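Local coordinates for L-arabinose ABC transporter, periplasmic L-arabinose-binding protein (Burkholderia thailandensis, PDB 4KZK) that binds D-galactose and probably L-arabinose in the periplasm, probably for delivery to an ABC transporter, at residues 292-297 with 316-321. Residues are numbered along the deposited sequence; the frame is centred on the assembly and turned at random.
Sequences RLHGYD and VLTSGT
L293 and H294, neighbours on helix 291-308, both reach T318 of strand 315-324, L293 meeting its methyl and H294 chiefly its hydroxyl. L293 supplies the apolar half: its CD1 lies 3.7 Å from T318 CG2, the two side chains running past each other in opposite senses. A branched aliphatic suits this place, since L293 also packs on M140 of strand 139-142, beside which T318 is hydrogen-bonded in the sheet. H294 supplies the polar half. With CG anti to the carbonyl carbon (chi1 -69°), the ring swings across to the strand and NE2 comes within 2.8 Å of T318 OG1, which sits at the ring edge, near the plane. This nearly straight hydrogen bond (164°) can run in either direction, and T318 CG2, 3.5 Å from the same NE2, is its van der Waals neighbour. Threonine thus offers a hydroxyl to the imidazole and a methyl to the leucine. On the other ring nitrogen, ND1 bonds to D123, a galactose-binding residue, while W50 meets the ring edge-to-face. With both nitrogens engaged, the rotation of the buried imidazole is fixed. H294 itself touches the bound galactose, so T318 acts as a second-shell residue, and the chain T318–H294–D123 probably keeps two pocket residues in position for the sugar.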
# COMPACT_ATOMS: atom_id res chain seq x y z
N ARG A 292 0.15 -10.60 -7.80
CA ARG A 292 0.40 -12.03 -7.97
C ARG A 292 1.45 -12.51 -6.97
O ARG A 292 1.32 -13.60 -6.39
CB ARG A 292 0.87 -12.35 -9.38
CG ARG A 292 0.91 -13.84 -9.64
CD ARG A 292 1.37 -14.13 -11.06
NE ARG A 292 0.47 -13.57 -12.06
CZ ARG A 292 -0.58 -14.18 -12.60
NH1 ARG A 292 -0.94 -15.40 -12.19
NH2 ARG A 292 -1.30 -13.55 -13.53
N LEU A 293 2.49 -11.71 -6.76
CA LEU A 293 3.51 -12.08 -5.76
C LEU A 293 2.89 -12.10 -4.36
O LEU A 293 3.02 -13.08 -3.63
CB LEU A 293 4.70 -11.13 -5.81
CG LEU A 293 5.46 -11.01 -7.15
CD1 LEU A 293 6.58 -10.00 -7.07
CD2 LEU A 293 5.97 -12.36 -7.59
N HIS A 294 2.17 -11.04 -4.01
CA HIS A 294 1.60 -10.92 -2.66
C HIS A 294 0.41 -11.83 -2.38
O HIS A 294 0.12 -12.10 -1.23
CB HIS A 294 1.21 -9.46 -2.40
CG HIS A 294 2.39 -8.54 -2.27
ND1 HIS A 294 2.47 -7.57 -1.30
CD2 HIS A 294 3.52 -8.45 -3.00
CE1 HIS A 294 3.61 -6.91 -1.44
NE2 HIS A 294 4.27 -7.43 -2.46
N GLY A 295 -0.28 -12.29 -3.42
CA GLY A 295 -1.46 -13.16 -3.27
C GLY A 295 -1.20 -14.60 -3.65
O GLY A 295 -1.59 -15.51 -2.92
N TYR A 296 -0.58 -14.82 -4.81
CA TYR A 296 -0.37 -16.20 -5.29
C TYR A 296 0.89 -16.79 -4.64
O TYR A 296 0.82 -17.88 -4.06
CB TYR A 296 -0.35 -16.21 -6.83
CG TYR A 296 -0.31 -17.57 -7.49
CD1 TYR A 296 0.87 -18.24 -7.60
CD2 TYR A 296 -1.46 -18.13 -8.02
CE1 TYR A 296 0.94 -19.48 -8.20
CE2 TYR A 296 -1.43 -19.38 -8.63
CZ TYR A 296 -0.22 -20.05 -8.72
OH TYR A 296 -0.14 -21.29 -9.34
N ASP A 297 2.02 -16.08 -4.67
CA ASP A 297 3.29 -16.65 -4.17
C ASP A 297 3.30 -16.85 -2.65
O ASP A 297 3.87 -17.81 -2.15
CB ASP A 297 4.52 -15.83 -4.57
CG ASP A 297 4.83 -15.94 -6.05
OD1 ASP A 297 4.01 -16.51 -6.77
OD2 ASP A 297 5.90 -15.45 -6.45
N VAL A 316 10.62 -11.19 1.83
CA VAL A 316 10.65 -10.90 0.40
C VAL A 316 10.12 -9.50 0.23
O VAL A 316 9.03 -9.18 0.67
CB VAL A 316 9.79 -11.88 -0.40
CG1 VAL A 316 9.73 -11.47 -1.88
CG2 VAL A 316 10.33 -13.30 -0.25
N LEU A 317 10.90 -8.66 -0.43
CA LEU A 317 10.54 -7.27 -0.67
C LEU A 317 10.46 -7.04 -2.16
O LEU A 317 11.45 -7.14 -2.88
CB LEU A 317 11.57 -6.34 -0.06
CG LEU A 317 11.64 -6.38 1.46
CD1 LEU A 317 12.72 -5.40 1.90
CD2 LEU A 317 10.29 -6.08 2.12
N THR A 318 9.24 -6.77 -2.61
CA THR A 318 8.91 -6.71 -4.04
C THR A 318 9.06 -5.31 -4.64
O THR A 318 9.19 -4.31 -3.94
CB THR A 318 7.48 -7.19 -4.26
OG1 THR A 318 6.56 -6.27 -3.67
CG2 THR A 318 7.28 -8.62 -3.71
N SER A 319 9.07 -5.26 -5.97
CA SER A 319 9.38 -4.05 -6.70
C SER A 319 8.21 -3.55 -7.52
O SER A 319 7.21 -4.26 -7.68
CB SER A 319 10.58 -4.30 -7.63
OG SER A 319 11.78 -4.52 -6.88
N GLY A 320 8.36 -2.36 -8.05
CA GLY A 320 7.32 -1.73 -8.84
C GLY A 320 7.85 -0.93 -10.00
O GLY A 320 9.05 -0.67 -10.10
N THR A 321 6.94 -0.52 -10.88
CA THR A 321 7.30 0.37 -11.98
C THR A 321 6.21 1.42 -12.18
O THR A 321 5.03 1.18 -11.90
CB THR A 321 7.48 -0.37 -13.32
OG1 THR A 321 6.24 -0.95 -13.70
CG2 THR A 321 8.55 -1.45 -13.20